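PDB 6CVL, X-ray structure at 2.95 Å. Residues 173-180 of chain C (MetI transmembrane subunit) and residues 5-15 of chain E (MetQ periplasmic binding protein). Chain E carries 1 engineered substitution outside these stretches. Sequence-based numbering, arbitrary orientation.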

# COMPACT_ATOMS: atom_id res chain seq x y z
N GLY C 173 -15.06 -16.13 -29.46
CA GLY C 173 -15.79 -14.90 -29.70
C GLY C 173 -16.16 -14.74 -31.16
O GLY C 173 -17.30 -14.39 -31.50
N GLN C 174 -15.21 -14.99 -32.05
CA GLN C 174 -15.50 -15.00 -33.48
C GLN C 174 -16.61 -15.99 -33.79
O GLN C 174 -17.54 -15.69 -34.55
CB GLN C 174 -14.24 -15.34 -34.26
CG GLN C 174 -14.43 -15.56 -35.75
CD GLN C 174 -14.57 -14.26 -36.50
OE1 GLN C 174 -14.93 -13.23 -35.93
NE2 GLN C 174 -14.27 -14.30 -37.80
N ILE C 175 -16.53 -17.20 -33.22
CA ILE C 175 -17.55 -18.21 -33.48
C ILE C 175 -18.92 -17.70 -33.05
O ILE C 175 -19.91 -17.84 -33.78
CB ILE C 175 -17.19 -19.53 -32.77
CG1 ILE C 175 -15.98 -20.17 -33.45
CG2 ILE C 175 -18.39 -20.46 -32.79
CD1 ILE C 175 -15.41 -21.35 -32.69
N GLY C 176 -19.00 -17.10 -31.86
CA GLY C 176 -20.26 -16.57 -31.40
C GLY C 176 -20.79 -15.49 -32.32
O GLY C 176 -21.99 -15.44 -32.61
N TYR C 177 -19.91 -14.61 -32.80
CA TYR C 177 -20.33 -13.58 -33.74
C TYR C 177 -20.89 -14.20 -35.01
O TYR C 177 -21.96 -13.81 -35.49
CB TYR C 177 -19.15 -12.65 -34.06
CG TYR C 177 -19.48 -11.47 -34.96
CD1 TYR C 177 -20.51 -10.60 -34.65
CD2 TYR C 177 -18.73 -11.22 -36.11
CE1 TYR C 177 -20.80 -9.51 -35.47
CE2 TYR C 177 -19.02 -10.14 -36.93
CZ TYR C 177 -20.06 -9.29 -36.60
OH TYR C 177 -20.35 -8.21 -37.42
N GLN C 178 -20.18 -15.18 -35.57
CA GLN C 178 -20.57 -15.75 -36.85
C GLN C 178 -21.78 -16.66 -36.72
O GLN C 178 -22.84 -16.39 -37.29
CB GLN C 178 -19.40 -16.54 -37.45
CG GLN C 178 -18.56 -15.78 -38.46
CD GLN C 178 -17.90 -16.70 -39.46
OE1 GLN C 178 -18.50 -17.68 -39.91
NE2 GLN C 178 -16.65 -16.41 -39.81
N TYR C 179 -21.65 -17.75 -35.96
CA TYR C 179 -22.68 -18.78 -35.94
C TYR C 179 -23.72 -18.56 -34.86
O TYR C 179 -24.90 -18.89 -35.07
CB TYR C 179 -22.03 -20.15 -35.77
CG TYR C 179 -20.96 -20.42 -36.80
CD1 TYR C 179 -21.27 -21.04 -38.01
CD2 TYR C 179 -19.64 -20.05 -36.58
CE1 TYR C 179 -20.30 -21.28 -38.96
CE2 TYR C 179 -18.66 -20.29 -37.52
CZ TYR C 179 -18.99 -20.90 -38.71
OH TYR C 179 -18.02 -21.14 -39.65
N GLY C 180 -23.33 -18.02 -33.71
CA GLY C 180 -24.31 -17.74 -32.67
C GLY C 180 -25.20 -16.57 -33.02
O GLY C 180 -26.40 -16.59 -32.74
N ILE E 5 -14.10 -13.49 -46.98
CA ILE E 5 -14.58 -12.41 -46.13
C ILE E 5 -15.47 -13.01 -45.05
O ILE E 5 -16.12 -14.04 -45.25
CB ILE E 5 -15.32 -11.33 -46.95
CG1 ILE E 5 -15.56 -10.08 -46.11
CG2 ILE E 5 -16.65 -11.87 -47.49
CD1 ILE E 5 -14.30 -9.29 -45.79
N VAL E 6 -15.51 -12.34 -43.90
CA VAL E 6 -16.32 -12.79 -42.78
C VAL E 6 -17.74 -12.26 -42.93
O VAL E 6 -18.56 -12.38 -42.02
CB VAL E 6 -15.72 -12.35 -41.43
CG1 VAL E 6 -14.33 -12.94 -41.26
CG2 VAL E 6 -15.71 -10.84 -41.30
N GLY E 7 -18.04 -11.67 -44.08
CA GLY E 7 -19.39 -11.24 -44.37
C GLY E 7 -20.29 -12.43 -44.65
O GLY E 7 -19.95 -13.58 -44.40
N ALA E 8 -21.48 -12.13 -45.18
CA ALA E 8 -22.44 -13.17 -45.49
C ALA E 8 -22.00 -14.05 -46.66
O ALA E 8 -22.50 -15.17 -46.80
CB ALA E 8 -23.81 -12.55 -45.81
N GLU E 9 -21.07 -13.57 -47.48
CA GLU E 9 -20.63 -14.31 -48.67
C GLU E 9 -19.66 -15.42 -48.28
O GLU E 9 -18.53 -15.50 -48.76
CB GLU E 9 -20.00 -13.35 -49.68
CG GLU E 9 -20.96 -12.38 -50.34
CD GLU E 9 -21.46 -11.30 -49.41
OE1 GLU E 9 -22.57 -10.78 -49.64
OE2 GLU E 9 -20.75 -10.98 -48.43
N GLN E 10 -20.12 -16.31 -47.39
CA GLN E 10 -19.27 -17.37 -46.86
C GLN E 10 -19.78 -18.76 -47.16
O GLN E 10 -18.99 -19.63 -47.56
CB GLN E 10 -19.10 -17.19 -45.34
CG GLN E 10 -17.87 -17.90 -44.80
CD GLN E 10 -17.54 -17.50 -43.37
OE1 GLN E 10 -17.69 -16.34 -42.99
NE2 GLN E 10 -17.10 -18.47 -42.58
N GLN E 11 -21.08 -19.03 -46.97
CA GLN E 11 -21.59 -20.34 -47.39
C GLN E 11 -21.58 -20.45 -48.91
O GLN E 11 -21.50 -21.56 -49.45
CB GLN E 11 -23.00 -20.57 -46.83
CG GLN E 11 -24.11 -19.80 -47.50
CD GLN E 11 -25.35 -19.73 -46.62
OE1 GLN E 11 -25.26 -19.57 -45.41
NE2 GLN E 11 -26.52 -19.86 -47.24
N VAL E 12 -21.64 -19.31 -49.60
CA VAL E 12 -21.31 -19.27 -51.03
C VAL E 12 -20.00 -20.01 -51.27
O VAL E 12 -19.87 -20.81 -52.21
CB VAL E 12 -21.21 -17.81 -51.51
CG1 VAL E 12 -21.05 -17.76 -53.03
CG2 VAL E 12 -22.42 -17.00 -51.07
N ALA E 13 -19.01 -19.76 -50.41
CA ALA E 13 -17.70 -20.39 -50.53
C ALA E 13 -17.62 -21.73 -49.83
O ALA E 13 -16.76 -22.54 -50.18
CB ALA E 13 -16.62 -19.46 -49.98
N GLU E 14 -18.49 -22.01 -48.86
CA GLU E 14 -18.49 -23.34 -48.26
C GLU E 14 -19.02 -24.38 -49.23
O GLU E 14 -18.52 -25.51 -49.27
CB GLU E 14 -19.30 -23.35 -46.96
CG GLU E 14 -18.60 -22.70 -45.78
CD GLU E 14 -19.34 -22.91 -44.47
OE1 GLU E 14 -20.58 -22.74 -44.45
OE2 GLU E 14 -18.69 -23.27 -43.47
N VAL E 15 -20.02 -24.03 -50.04
CA VAL E 15 -20.46 -24.95 -51.09
C VAL E 15 -19.35 -25.15 -52.11
O VAL E 15 -19.18 -26.25 -52.65
CB VAL E 15 -21.76 -24.43 -51.74
CG1 VAL E 15 -22.15 -25.32 -52.92
CG2 VAL E 15 -22.88 -24.39 -50.72

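How are the two backbones built where they meet? The MetI stretch is helical throughout, and regular i to i+4 hydrogen bonds, such as Gln C178 N to Gln C174 O at 2.9 Å, carry it up to a wider pi-type turn at residues 176-180. There the amide of Gly C180 makes a weak bond, its N lying 3.4 Å from Ile C175 O, five residues back. The MetQ stretch starts as loop and becomes helical at Gln E11; Glu E14 N donates to Gln E10 O at 2.8 Å, so the first helical turn is tied to the residue just before it. The backbones stay well apart: the closest pair of CA atoms, Gln C178 CA and Val E6 CA, is 7.9 Å apart, which leaves the contact to side chains.

Which polar groups bridge that gap? Gln C178 and Gln E10 both point their CA-to-CB bonds toward the opposing stretch, and their amides meet end to end. Gln E10 NE2 donates to Gln C178 OE1 across 3.1 Å, but the N-H...acceptor angle of 124° makes this a weak hydrogen bond. The reverse pairing fails: Gln C178 NE2 lies 3.3 Å from Gln E10 OE1, yet the angle is too poor for a bond. Glutamine suits both places because its side chain is long enough to reach across and carries a donor and an acceptor at its tip. Gln C178 reaches out with chi1 at -97°, between the standard wells, whereas Gln E10 is extended, with chi1 and chi2 both t.

What does Val E6 add beside this amide pair? Its CA-to-CB bond points toward the MetI stretch, and 50 Å² of the residue is covered, much the same as the 49 Å² of Gln C178. Val E6 CG1 packs 3.7 Å from Gln C174 NE2 and 4.4 Å from Gln C178 NE2, so a compact, branched aliphatic side chain meets the amide ends of two glutamines one helical turn apart. Gln C174 leaves its backbone sideways, but its end comes nearer to make this van der Waals contact.

How does the contact finish beyond the glutamines? Tyr C179 also sets out sideways, and its long ring brings the hydroxyl within 4.1 Å of Gln E10 NE2 (from Tyr C179 OH) and 4.4 Å of Glu E14 OE2. Neither approach is a hydrogen bond. The whole contact buries just 210 Å², both sides summed, a small interface with one weak hydrogen bond and loose packing around it.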